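Local coordinates for protein oxidized polyvinyl alcohol hydrolase (Pseudomonas sp. VM15C, PDB 3WWC) that hydrolyses beta-diketones, splitting nonane-4,6-dione into pentan-2-one and butanoate, and attacks oxidized polyvinyl alcohol in the second step of polyvinyl alcohol degradation, at residues 174-179 / 303-308; 202-207 / 279-284; 254-259 / 274-279; 295-300 / 342-347. The protein carries 1 engineered substitution. All coordinates share one frame; numbering follows the deposited sequence.

Interaction 1: residues 174-179 / 303-308; sequences GGIASG and HMWPQL. Engineered in segment 174-179: Ala177 (natural residue Ser). With BUA (butanoic acid), chain C.
Ile176 and Trp305 make the apolar half of this contact. Ile176 CB lies 3.7 Å from Trp305 CE3, and Ile176 CG2 reaches the same corner of the six-membered ring, so the branched carbon bears obliquely on the indole. The other branch goes elsewhere: with CG1 anti to the backbone N (chi1 177°), CD1 of Ile176 ends 3.4 Å from Met304 O. Trp305 NE1 is tied to Asn314 of helix 310-322, which would help fix the turn of the ring.

The second group of contacts gathers at the carboxylate of the ligand. The engineered Ala177, serine in the natural enzyme, sets its CB 3.3 Å from His303 NE2 and 3.2 Å from butanoic acid O2. That methyl is oblique to the imidazole, whereas the ligand meets it in plane at the edge: His303 NE2 donates to butanoic acid O2 over 3.1 Å at an N-H...O angle of 149°. The ring is also held by ND1, hydrogen-bonded to Asp258. Butanoic acid O1 lies 3.1 Å from Ser178 N, and Ser71 OG also hydrogen-bonds the ligand.

Backbone shape explains the position of Ala177. Its phi is positive, 63°, the strained backbone expected at this turn between strand 170-176 and helix 178-189, where it is the N-cap; Gly179 N bonds to Ile176 O (2.8 Å) across the turn. This strand-turn-helix is the nucleophile elbow of the alpha/beta-hydrolase fold, its Gly-X-Ser-X-Gly signature altered only by the alanine, and with His303 and Asp258 it has the layout of a catalytic triad.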
loop_
_atom_site.group_PDB
_atom_site.type_symbol
_atom_site.label_atom_id
_atom_site.label_comp_id
_atom_site.label_asym_id
_atom_site.label_seq_id
_atom_site.Cartn_x
_atom_site.Cartn_y
_atom_site.Cartn_z
ATOM N N GLY A 174 2.669 2.722 2.455
ATOM C CA GLY A 174 2.258 1.372 2.783
ATOM C C GLY A 174 0.925 1.433 3.476
ATOM O O GLY A 174 0.417 2.520 3.790
ATOM N N GLY A 175 0.334 0.278 3.695
ATOM C CA GLY A 175 -0.989 0.327 4.323
ATOM C C GLY A 175 -1.534 -1.070 4.464
ATOM O O GLY A 175 -0.930 -2.037 4.038
ATOM N N ILE A 176 -2.687 -1.142 5.105
ATOM C CA ILE A 176 -3.358 -2.390 5.407
ATOM C C ILE A 176 -4.637 -2.577 4.595
ATOM O O ILE A 176 -5.386 -1.631 4.384
ATOM C CB ILE A 176 -3.700 -2.455 6.940
ATOM C CG1 ILE A 176 -4.464 -3.726 7.282
ATOM C CG2 ILE A 176 -4.598 -1.266 7.384
ATOM C CD1 ILE A 176 -3.634 -4.978 7.147
ATOM N N ALA A 177 -4.820 -3.789 4.080
ATOM C CA ALA A 177 -6.074 -4.158 3.424
ATOM C C ALA A 177 -6.280 -3.301 2.204
ATOM O O ALA A 177 -5.398 -3.342 1.350
ATOM C CB ALA A 177 -7.203 -4.033 4.461
ATOM N N SER A 178 -7.353 -2.526 2.082
ATOM C CA SER A 178 -7.511 -1.688 0.883
ATOM C C SER A 178 -6.328 -0.717 0.821
ATOM O O SER A 178 -5.951 -0.335 -0.295
ATOM C CB SER A 178 -8.849 -0.945 0.949
ATOM O OG SER A 178 -9.054 -0.159 -0.206
ATOM N N GLY A 179 -5.766 -0.317 1.960
ATOM C CA GLY A 179 -4.590 0.557 1.881
ATOM C C GLY A 179 -3.390 -0.215 1.351
ATOM O O GLY A 179 -2.492 0.417 0.781
ATOM N N HIS A 303 -6.167 -10.607 9.206
ATOM C CA HIS A 303 -6.350 -9.472 8.329
ATOM C C HIS A 303 -6.582 -8.211 9.134
ATOM O O HIS A 303 -7.742 -7.778 9.330
ATOM C CB HIS A 303 -7.561 -9.691 7.423
ATOM C CG HIS A 303 -7.622 -8.743 6.266
ATOM N ND1 HIS A 303 -6.675 -8.733 5.263
ATOM C CD2 HIS A 303 -8.518 -7.776 5.943
ATOM C CE1 HIS A 303 -6.985 -7.802 4.371
ATOM N NE2 HIS A 303 -8.105 -7.213 4.761
ATOM N N MET A 304 -5.501 -7.653 9.648
ATOM C CA MET A 304 -5.526 -6.419 10.431
ATOM C C MET A 304 -4.077 -5.974 10.502
ATOM O O MET A 304 -3.207 -6.671 10.007
ATOM C CB MET A 304 -6.079 -6.653 11.842
ATOM C CG MET A 304 -5.449 -7.781 12.530
ATOM S SD MET A 304 -6.436 -8.354 13.997
ATOM C CE MET A 304 -7.040 -6.969 14.580
ATOM N N TRP A 305 -3.819 -4.803 11.037
ATOM C CA TRP A 305 -2.421 -4.381 11.117
ATOM C C TRP A 305 -1.693 -5.408 11.961
ATOM O O TRP A 305 -2.254 -5.916 12.928
ATOM C CB TRP A 305 -2.335 -3.027 11.825
ATOM C CG TRP A 305 -1.007 -2.362 11.581
ATOM C CD1 TRP A 305 0.182 -2.542 12.292
ATOM C CD2 TRP A 305 -0.701 -1.526 10.480
ATOM N NE1 TRP A 305 1.182 -1.869 11.667
ATOM C CE2 TRP A 305 0.676 -1.235 10.546
ATOM C CE3 TRP A 305 -1.461 -0.992 9.438
ATOM C CZ2 TRP A 305 1.335 -0.434 9.588
ATOM C CZ3 TRP A 305 -0.836 -0.198 8.490
ATOM C CH2 TRP A 305 0.576 0.077 8.568
ATOM N N PRO A 306 -0.425 -5.697 11.662
ATOM C CA PRO A 306 0.415 -6.661 12.406
ATOM C C PRO A 306 0.168 -6.450 13.900
ATOM O O PRO A 306 0.307 -5.334 14.411
ATOM C CB PRO A 306 1.825 -6.260 11.975
ATOM C CG PRO A 306 1.573 -6.092 10.443
ATOM C CD PRO A 306 0.279 -5.218 10.451
ATOM N N GLN A 307 -0.191 -7.552 14.578
ATOM C CA GLN A 307 -0.587 -7.489 15.972
ATOM C C GLN A 307 0.465 -7.898 16.968
ATOM O O GLN A 307 0.455 -7.400 18.114
ATOM C CB GLN A 307 -1.805 -8.391 16.191
ATOM C CG GLN A 307 -3.053 -7.928 15.427
ATOM C CD GLN A 307 -3.613 -6.636 15.964
ATOM O OE1 GLN A 307 -3.603 -5.600 15.275
ATOM N NE2 GLN A 307 -4.103 -6.661 17.189
ATOM N N LEU A 308 1.327 -8.805 16.557
ATOM C CA LEU A 308 2.395 -9.247 17.443
ATOM C C LEU A 308 3.561 -8.237 17.393
ATOM O O LEU A 308 4.128 -7.980 16.317
ATOM C CB LEU A 308 2.898 -10.637 17.019
ATOM C CG LEU A 308 1.827 -11.720 16.985
ATOM C CD1 LEU A 308 2.394 -12.950 16.201
ATOM C CD2 LEU A 308 1.379 -12.046 18.422
HETATM C C1 BUA C . -11.748 -5.881 -0.926
HETATM C C2 BUA C . -10.937 -5.977 0.367
HETATM C C3 BUA C . -10.643 -4.566 0.878
HETATM C C4 BUA C . -9.920 -4.612 2.226
HETATM O O1 BUA C . -10.135 -3.659 3.010
HETATM O O2 BUA C . -9.119 -5.558 2.405
#

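Interaction 2: residues 202-207 / 279-284; sequences GEWYVT and TQAGSN
Glu203 OE2 accepts two successive backbone N-H groups, from Trp204 N at 2.8 Å and from Tyr205 N at 2.9 Å. The first comes in on the anti lone pair, the second from above the carboxylate plane and nearly straight (168°), so the acid fastens the start of its own loop. Trp204 then carries the contact: with CG anti to the backbone N (chi1 -159°), its indole lies against helix 275-288. One face takes two CH-pi contacts, Ala281 CB 4.0 Å from the centroid of the five-membered ring and Gly282 CA 3.7 Å from that of the six-membered ring. A loop that follows strand 196-200 of the central alpha/beta-hydrolase sheet is thus packed onto a helix through a flat aromatic surface, and the same loop carries Tyr205, which touches a bound butanoic acid. A CB on Gly282 would be tight, only 3.1 Å from Trp204 CZ3. Replacing Trp204 with an alanine would probably open a gap over Ala281 and Gly282 and leave His231 O without the indole N-H it now accepts. Val206 CG2 adds a looser touch, 4.2 Å from Ala281 CB. Within the helix, Gln280 O accepts both Asn284 N and Ser283 OG.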
loop_
_atom_site.group_PDB
_atom_site.type_symbol
_atom_site.label_atom_id
_atom_site.label_comp_id
_atom_site.label_asym_id
_atom_site.label_seq_id
_atom_site.Cartn_x
_atom_site.Cartn_y
_atom_site.Cartn_z
ATOM N N GLY A 202 -2.745 -6.716 0.985
ATOM C CA GLY A 202 -3.414 -5.987 -0.103
ATOM C C GLY A 202 -3.859 -6.942 -1.191
ATOM O O GLY A 202 -3.330 -8.059 -1.352
ATOM N N GLU A 203 -4.838 -6.495 -1.956
ATOM C CA GLU A 203 -5.296 -7.291 -3.096
ATOM C C GLU A 203 -4.420 -7.020 -4.323
ATOM O O GLU A 203 -3.656 -6.018 -4.405
ATOM C CB GLU A 203 -6.765 -6.943 -3.469
ATOM C CG GLU A 203 -7.830 -7.993 -3.029
ATOM C CD GLU A 203 -7.783 -9.260 -3.857
ATOM O OE1 GLU A 203 -8.719 -10.054 -3.691
ATOM O OE2 GLU A 203 -6.856 -9.490 -4.678
ATOM N N TRP A 204 -4.555 -7.937 -5.278
ATOM C CA TRP A 204 -3.937 -7.843 -6.611
ATOM C C TRP A 204 -5.084 -7.853 -7.657
ATOM O O TRP A 204 -4.899 -7.369 -8.774
ATOM C CB TRP A 204 -3.033 -9.062 -6.888
ATOM C CG TRP A 204 -1.996 -8.812 -7.966
ATOM C CD1 TRP A 204 -1.988 -9.315 -9.253
ATOM C CD2 TRP A 204 -0.815 -8.002 -7.846
ATOM N NE1 TRP A 204 -0.869 -8.873 -9.930
ATOM C CE2 TRP A 204 -0.126 -8.063 -9.090
ATOM C CE3 TRP A 204 -0.265 -7.225 -6.797
ATOM C CZ2 TRP A 204 1.085 -7.386 -9.312
ATOM C CZ3 TRP A 204 0.940 -6.549 -7.017
ATOM C CH2 TRP A 204 1.619 -6.627 -8.261
ATOM N N TYR A 205 -6.236 -8.405 -7.293
ATOM C CA TYR A 205 -7.416 -8.553 -8.197
ATOM C C TYR A 205 -6.978 -9.281 -9.453
ATOM O O TYR A 205 -7.116 -8.806 -10.602
ATOM C CB TYR A 205 -8.006 -7.210 -8.568
ATOM C CG TYR A 205 -8.451 -6.371 -7.402
ATOM C CD1 TYR A 205 -9.403 -6.835 -6.483
ATOM C CD2 TYR A 205 -8.001 -5.054 -7.288
ATOM C CE1 TYR A 205 -9.913 -5.988 -5.499
ATOM C CE2 TYR A 205 -8.510 -4.199 -6.312
ATOM C CZ TYR A 205 -9.461 -4.672 -5.436
ATOM O OH TYR A 205 -10.045 -3.805 -4.513
ATOM N N VAL A 206 -6.442 -10.481 -9.241
ATOM C CA VAL A 206 -5.907 -11.281 -10.337
ATOM C C VAL A 206 -6.876 -11.436 -11.510
ATOM O O VAL A 206 -8.091 -11.696 -11.311
ATOM C CB VAL A 206 -5.521 -12.655 -9.797
ATOM C CG1 VAL A 206 -5.196 -13.651 -10.967
ATOM C CG2 VAL A 206 -4.266 -12.499 -8.962
ATOM N N THR A 207 -6.342 -11.234 -12.718
ATOM C CA THR A 207 -7.170 -11.439 -13.926
ATOM C C THR A 207 -6.485 -12.475 -14.806
ATOM O O THR A 207 -5.383 -12.943 -14.532
ATOM C CB THR A 207 -7.272 -10.161 -14.804
ATOM O OG1 THR A 207 -5.980 -9.810 -15.343
ATOM C CG2 THR A 207 -7.844 -8.983 -13.979
ATOM N N THR A 279 -1.002 -11.727 -2.015
ATOM C CA THR A 279 0.356 -11.469 -1.567
ATOM C C THR A 279 1.316 -12.331 -2.418
ATOM O O THR A 279 2.404 -11.918 -2.775
ATOM C CB THR A 279 0.523 -11.733 -0.063
ATOM O OG1 THR A 279 0.165 -13.111 0.240
ATOM C CG2 THR A 279 -0.312 -10.733 0.749
ATOM N N GLN A 280 0.931 -13.552 -2.752
ATOM C CA GLN A 280 1.791 -14.383 -3.596
ATOM C C GLN A 280 1.976 -13.689 -4.935
ATOM O O GLN A 280 3.099 -13.567 -5.411
ATOM C CB GLN A 280 1.143 -15.765 -3.867
ATOM C CG GLN A 280 2.013 -16.660 -4.699
ATOM C CD GLN A 280 3.196 -17.203 -3.891
ATOM O OE1 GLN A 280 3.002 -17.905 -2.889
ATOM N NE2 GLN A 280 4.420 -16.871 -4.319
ATOM N N ALA A 281 0.871 -13.276 -5.565
ATOM C CA ALA A 281 0.986 -12.652 -6.865
ATOM C C ALA A 281 1.852 -11.418 -6.852
ATOM O O ALA A 281 2.682 -11.176 -7.757
ATOM C CB ALA A 281 -0.419 -12.298 -7.401
ATOM N N GLY A 282 1.668 -10.566 -5.850
ATOM C CA GLY A 282 2.496 -9.378 -5.829
ATOM C C GLY A 282 3.940 -9.753 -5.618
ATOM O O GLY A 282 4.817 -9.167 -6.235
ATOM N N SER A 283 4.211 -10.752 -4.763
ATOM C CA SER A 283 5.604 -11.145 -4.538
ATOM C C SER A 283 6.234 -11.731 -5.804
ATOM O O SER A 283 7.414 -11.529 -6.048
ATOM C CB SER A 283 5.713 -12.149 -3.353
ATOM O OG SER A 283 5.395 -13.486 -3.773
ATOM N N ASN A 284 5.438 -12.372 -6.646
ATOM C CA ASN A 284 6.022 -12.954 -7.863
ATOM C C ASN A 284 6.396 -11.821 -8.825
ATOM O O ASN A 284 7.475 -11.824 -9.436
ATOM C CB ASN A 284 4.984 -13.861 -8.557
ATOM C CG ASN A 284 4.656 -15.104 -7.741
ATOM O OD1 ASN A 284 5.293 -15.388 -6.723
ATOM N ND2 ASN A 284 3.674 -15.869 -8.204
#

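Interaction 3: residues 254-259 / 274-279; sequences GGEKDL and DYRPST. With BUA (butanoic acid), chain C.
Leu259 and Asp274 face each other as an antiparallel, non-hydrogen-bonded bridge pair, and just beyond it Tyr275 N donates to Asp258 O over 3.1 Å at 167°. On the shared face of that bridge, Leu259 and Asp274 run side by side in the same direction, CD2 of the leucine coming 3.5 Å from CG of the acid. Asp274 is the N-cap of helix 275-288: its OD1 takes Arg276 N (3.0 Å) from above the carboxylate plane. A water sits within hydrogen-bonding distance of both Asp274 OD1 and Asp258 O.

Asp258 crosses Tyr275 at about a right angle, yet the carboxylate is only 21° from the ring plane, and Asp258 OD1 lies 3.3 Å from Tyr275 CD1. Asp258 OD2 accepts Gly254 N (2.8 Å) and is also bonded to Ser201. At the far end of the ring, Tyr275 OH donates to butanoic acid O2 over a modelled 2.4 Å, so short that the exact length is doubtful. A phenylalanine in place of Tyr275 would probably leave that carboxylate oxygen without one of its donors.

On the exposed side, Arg276 NH2 forms a salt bridge to Glu256 OE2 (2.8 Å). The oxygen lies in the guanidinium plane, but the donor meets the carboxylate from above.

The contact joins the loop after strand 247-253 to the first turn of helix 275-288, at the base of the small 259-263/269-274 hairpin. Trp253, at the end of strand 247-253, packs on Arg276, while Asp274 OD2 forms a salt bridge with Arg220 NE of helix 216-225.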
loop_
_atom_site.group_PDB
_atom_site.type_symbol
_atom_site.label_atom_id
_atom_site.label_comp_id
_atom_site.label_asym_id
_atom_site.label_seq_id
_atom_site.Cartn_x
_atom_site.Cartn_y
_atom_site.Cartn_z
ATOM N N GLY A 254 -0.876 -12.293 6.437
ATOM C CA GLY A 254 -1.249 -12.526 7.827
ATOM C C GLY A 254 -1.622 -13.952 8.183
ATOM O O GLY A 254 -2.189 -14.194 9.275
ATOM N N GLY A 255 -1.295 -14.898 7.311
ATOM C CA GLY A 255 -1.579 -16.297 7.601
ATOM C C GLY A 255 -2.924 -16.825 7.193
ATOM O O GLY A 255 -3.679 -16.179 6.476
ATOM N N GLU A 256 -3.229 -18.014 7.729
ATOM C CA GLU A 256 -4.461 -18.739 7.403
ATOM C C GLU A 256 -5.754 -17.978 7.511
ATOM O O GLU A 256 -6.708 -18.223 6.735
ATOM C CB GLU A 256 -4.538 -20.014 8.273
ATOM C CG GLU A 256 -3.419 -20.959 7.965
ATOM C CD GLU A 256 -3.557 -21.539 6.560
ATOM O OE1 GLU A 256 -4.730 -21.820 6.171
ATOM O OE2 GLU A 256 -2.523 -21.731 5.861
ATOM N N LYS A 257 -5.828 -17.054 8.465
ATOM C CA LYS A 257 -7.012 -16.263 8.667
ATOM C C LYS A 257 -6.986 -14.882 7.982
ATOM O O LYS A 257 -7.832 -14.042 8.254
ATOM C CB LYS A 257 -7.253 -16.028 10.158
ATOM C CG LYS A 257 -7.426 -17.294 11.003
ATOM C CD LYS A 257 -8.677 -18.040 10.615
ATOM C CE LYS A 257 -9.413 -18.552 11.854
ATOM N NZ LYS A 257 -8.485 -19.187 12.838
ATOM N N ASP A 258 -6.030 -14.658 7.077
ATOM C CA ASP A 258 -5.953 -13.380 6.391
ATOM C C ASP A 258 -6.926 -13.439 5.199
ATOM O O ASP A 258 -6.556 -13.752 4.069
ATOM C CB ASP A 258 -4.502 -13.136 5.959
ATOM C CG ASP A 258 -4.286 -11.706 5.429
ATOM O OD1 ASP A 258 -5.275 -10.942 5.377
ATOM O OD2 ASP A 258 -3.134 -11.369 5.028
ATOM N N LEU A 259 -8.188 -13.131 5.527
ATOM C CA LEU A 259 -9.347 -13.219 4.619
ATOM C C LEU A 259 -10.236 -12.062 4.979
ATOM O O LEU A 259 -10.136 -11.566 6.092
ATOM C CB LEU A 259 -10.136 -14.501 4.912
ATOM C CG LEU A 259 -9.359 -15.822 4.873
ATOM C CD1 LEU A 259 -10.144 -16.976 5.523
ATOM C CD2 LEU A 259 -9.042 -16.137 3.411
ATOM N N ASP A 274 -9.274 -13.198 -0.300
ATOM C CA ASP A 274 -8.346 -14.124 0.337
ATOM C C ASP A 274 -6.982 -13.533 -0.016
ATOM O O ASP A 274 -6.630 -13.427 -1.182
ATOM C CB ASP A 274 -8.505 -15.513 -0.286
ATOM C CG ASP A 274 -7.535 -16.530 0.295
ATOM O OD1 ASP A 274 -6.526 -16.114 0.926
ATOM O OD2 ASP A 274 -7.778 -17.759 0.138
ATOM N N TYR A 275 -6.201 -13.179 1.009
ATOM C CA TYR A 275 -4.933 -12.499 0.687
ATOM C C TYR A 275 -3.732 -13.403 0.463
ATOM O O TYR A 275 -2.627 -12.948 0.166
ATOM C CB TYR A 275 -4.680 -11.393 1.742
ATOM C CG TYR A 275 -5.831 -10.407 1.730
ATOM C CD1 TYR A 275 -6.961 -10.626 2.528
ATOM C CD2 TYR A 275 -5.807 -9.298 0.887
ATOM C CE1 TYR A 275 -8.049 -9.759 2.486
ATOM C CE2 TYR A 275 -6.898 -8.439 0.827
ATOM C CZ TYR A 275 -7.992 -8.680 1.623
ATOM O OH TYR A 275 -9.073 -7.844 1.572
ATOM N N ARG A 276 -3.948 -14.705 0.513
ATOM C CA ARG A 276 -2.852 -15.613 0.176
ATOM C C ARG A 276 -2.525 -15.451 -1.343
ATOM O O ARG A 276 -1.377 -15.210 -1.714
ATOM C CB ARG A 276 -3.292 -17.066 0.531
ATOM C CG ARG A 276 -2.223 -18.117 0.111
ATOM C CD ARG A 276 -2.847 -19.550 0.055
ATOM N NE ARG A 276 -3.494 -19.866 1.316
ATOM C CZ ARG A 276 -2.898 -20.478 2.332
ATOM N NH1 ARG A 276 -1.635 -20.886 2.229
ATOM N NH2 ARG A 276 -3.528 -20.605 3.478
ATOM N N PRO A 277 -3.526 -15.590 -2.248
ATOM C CA PRO A 277 -3.138 -15.415 -3.650
ATOM C C PRO A 277 -2.637 -14.017 -4.028
ATOM O O PRO A 277 -1.802 -13.891 -4.921
ATOM C CB PRO A 277 -4.406 -15.792 -4.429
ATOM C CG PRO A 277 -5.517 -15.570 -3.479
ATOM C CD PRO A 277 -4.927 -16.035 -2.135
ATOM N N SER A 278 -3.168 -12.984 -3.381
ATOM C CA SER A 278 -2.756 -11.636 -3.736
ATOM C C SER A 278 -1.379 -11.279 -3.221
ATOM O O SER A 278 -0.644 -10.585 -3.935
ATOM C CB SER A 278 -3.792 -10.624 -3.298
ATOM O OG SER A 278 -3.968 -10.677 -1.911
ATOM N N THR A 279 -1.002 -11.727 -2.015
ATOM C CA THR A 279 0.356 -11.469 -1.567
ATOM C C THR A 279 1.316 -12.331 -2.418
ATOM O O THR A 279 2.404 -11.918 -2.775
ATOM C CB THR A 279 0.523 -11.733 -0.063
ATOM O OG1 THR A 279 0.165 -13.111 0.240
ATOM C CG2 THR A 279 -0.312 -10.733 0.749
HETATM C C1 BUA C . -11.748 -5.881 -0.926
HETATM C C2 BUA C . -10.937 -5.977 0.367
HETATM C C3 BUA C . -10.643 -4.566 0.878
HETATM C C4 BUA C . -9.920 -4.612 2.226
HETATM O O1 BUA C . -10.135 -3.659 3.010
HETATM O O2 BUA C . -9.119 -5.558 2.405
HETATM O O HOH W 1 -5.717 -18.737 4.130
HETATM O O HOH W 2 -5.067 -16.059 3.467
#

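Interaction 4: residues 295-300 / 342-347; sequences VACSST and YTCHVG
Cys297 and Cys344 point to the same face of an antiparallel pair and are joined there by a disulfide, their SG atoms 2.1 Å apart. Both SG atoms stand anti to the carbonyl carbon, beside the backbone N (chi1 -79° and -53°), so the sulfurs meet between the strands, the CA atoms of Cys297 and Cys344 being 4.1 Å apart; chi3 is 108°. Val295 shares this face, and its CG1 lies 4.1 Å from Cys344 CB. Trp316 of helix 310-322 packs on both cysteines.

The opposite face carries Ala296, Ser298, Thr343 and His345. The imidazole of His345 swings back toward the neighbouring strand and lays one face over the Ala296 methyl, with His345 NE2 4.1 Å from Ala296 CB. That same nitrogen is bonded to Pro348 O, which would hold the ring's rotation.

Past the last bridge pair, Ser298 with Thr343, Ser299 meets Tyr342 obliquely: Ser299 OG is 3.7 Å from Tyr342 CE1, and Ser299 CB is as near. One water donates to both Ser299 OG and Tyr342 OH, bridging the two hydroxyls. Each also bonds elsewhere, the serine to Gly341 O and the tyrosine to Leu308 O.

Between the two faces the backbones pair in two hydrogen-bonded rungs, Ala296 with His345 and Ser298 with Thr343. Ser298 N to Thr343 O is the shortest of the four bonds, at 2.7 Å. Strand 343-346 is the outermost of this sheet within the chain, added antiparallel to strand 292-298 at the end of the alpha/beta-hydrolase core and fastened there by a cross-strand disulfide in a non-hydrogen-bonded pair.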
loop_
_atom_site.group_PDB
_atom_site.type_symbol
_atom_site.label_atom_id
_atom_site.label_comp_id
_atom_site.label_asym_id
_atom_site.label_seq_id
_atom_site.Cartn_x
_atom_site.Cartn_y
_atom_site.Cartn_z
ATOM N N VAL A 295 10.789 -8.350 -0.343
ATOM C CA VAL A 295 10.886 -9.088 0.889
ATOM C C VAL A 295 9.473 -9.669 1.175
ATOM O O VAL A 295 8.490 -8.908 1.202
ATOM C CB VAL A 295 11.329 -8.191 2.058
ATOM C CG1 VAL A 295 11.355 -9.039 3.323
ATOM C CG2 VAL A 295 12.736 -7.555 1.816
ATOM N N ALA A 296 9.370 -11.005 1.316
ATOM C CA ALA A 296 8.105 -11.650 1.611
ATOM C C ALA A 296 8.065 -11.953 3.101
ATOM O O ALA A 296 8.906 -12.700 3.604
ATOM C CB ALA A 296 7.997 -12.949 0.776
ATOM N N CYS A 297 7.114 -11.384 3.813
ATOM C CA CYS A 297 6.963 -11.581 5.237
ATOM C C CYS A 297 5.643 -12.259 5.575
ATOM O O CYS A 297 4.615 -11.871 5.052
ATOM C CB CYS A 297 6.933 -10.240 5.977
ATOM S SG CYS A 297 8.552 -9.482 6.228
ATOM N N SER A 298 5.704 -13.261 6.463
ATOM C CA SER A 298 4.511 -13.960 6.908
ATOM C C SER A 298 4.338 -13.825 8.403
ATOM O O SER A 298 5.322 -13.861 9.173
ATOM C CB SER A 298 4.607 -15.464 6.605
ATOM O OG SER A 298 4.736 -15.689 5.211
ATOM N N SER A 299 3.099 -13.627 8.824
ATOM C CA SER A 299 2.780 -13.601 10.242
ATOM C C SER A 299 1.484 -14.416 10.459
ATOM O O SER A 299 1.000 -15.087 9.552
ATOM C CB SER A 299 2.637 -12.183 10.806
ATOM O OG SER A 299 2.571 -12.255 12.246
ATOM N N THR A 300 0.899 -14.329 11.654
ATOM C CA THR A 300 -0.265 -15.165 11.935
ATOM C C THR A 300 -1.382 -14.401 12.548
ATOM O O THR A 300 -2.282 -14.986 13.179
ATOM C CB THR A 300 0.139 -16.261 12.937
ATOM O OG1 THR A 300 0.740 -15.621 14.078
ATOM C CG2 THR A 300 1.141 -17.225 12.321
ATOM N N TYR A 342 7.181 -13.049 13.149
ATOM C CA TYR A 342 7.303 -12.835 11.691
ATOM C C TYR A 342 8.401 -13.687 11.101
ATOM O O TYR A 342 9.448 -13.920 11.755
ATOM C CB TYR A 342 7.668 -11.348 11.359
ATOM C CG TYR A 342 6.686 -10.376 11.952
ATOM C CD1 TYR A 342 5.569 -9.980 11.241
ATOM C CD2 TYR A 342 6.795 -9.977 13.283
ATOM C CE1 TYR A 342 4.576 -9.226 11.867
ATOM C CE2 TYR A 342 5.822 -9.247 13.919
ATOM C CZ TYR A 342 4.701 -8.880 13.194
ATOM O OH TYR A 342 3.675 -8.233 13.811
ATOM N N THR A 343 8.176 -14.136 9.863
ATOM C CA THR A 343 9.200 -14.903 9.138
ATOM C C THR A 343 9.288 -14.201 7.790
ATOM O O THR A 343 8.255 -14.027 7.116
ATOM C CB THR A 343 8.774 -16.320 8.964
ATOM O OG1 THR A 343 8.615 -16.901 10.273
ATOM C CG2 THR A 343 9.805 -17.073 8.227
ATOM N N CYS A 344 10.490 -13.800 7.393
ATOM C CA CYS A 344 10.679 -13.047 6.166
ATOM C C CYS A 344 11.906 -13.486 5.392
ATOM O O CYS A 344 12.886 -13.976 5.969
ATOM C CB CYS A 344 10.858 -11.536 6.474
ATOM S SG CYS A 344 9.587 -10.713 7.507
ATOM N N HIS A 345 11.870 -13.298 4.078
ATOM C CA HIS A 345 13.051 -13.589 3.264
ATOM C C HIS A 345 12.966 -12.786 1.984
ATOM O O HIS A 345 11.885 -12.297 1.617
ATOM C CB HIS A 345 13.158 -15.066 2.885
ATOM C CG HIS A 345 12.025 -15.539 2.043
ATOM N ND1 HIS A 345 10.891 -16.102 2.583
ATOM C CD2 HIS A 345 11.833 -15.510 0.704
ATOM C CE1 HIS A 345 10.049 -16.408 1.608
ATOM N NE2 HIS A 345 10.597 -16.057 0.463
ATOM N N VAL A 346 14.097 -12.614 1.293
ATOM C CA VAL A 346 14.085 -11.932 0.025
ATOM C C VAL A 346 13.540 -12.907 -1.022
ATOM O O VAL A 346 13.922 -14.087 -1.035
ATOM C CB VAL A 346 15.502 -11.516 -0.342
ATOM C CG1 VAL A 346 15.566 -10.937 -1.741
ATOM C CG2 VAL A 346 15.968 -10.475 0.658
ATOM N N GLY A 347 12.671 -12.427 -1.905
ATOM C CA GLY A 347 12.149 -13.253 -2.964
ATOM C C GLY A 347 10.663 -13.384 -2.890
ATOM O O GLY A 347 9.997 -12.692 -2.105
HETATM O O HOH W 3 5.712 -16.162 11.293
HETATM O O HOH W 4 1.384 -9.950 13.780
#

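Interactions 1 and 3 meet at the ligand: His303 of interaction 1 is hydrogen-bonded to Asp258 of interaction 3, and both reach the same butanoic acid oxygen. Interactions 2 and 3 share Thr279 and helix 275-288, and Gly202 O is bonded to Ser278 OG between them. Interactions 1 and 2 are buried, joined across their segments by apolar and CH-pi contacts. Interactions 3 and 4 are only partly buried, and their chemistry changes accordingly, with a salt bridge and waters at 254-259/274-279 and a disulfide with paired backbones at 295-300/342-347. Interactions 1 and 4 reach the same sheet, one at an inner strand, the other at its edge, and touch through Leu308 O and Tyr342 OH.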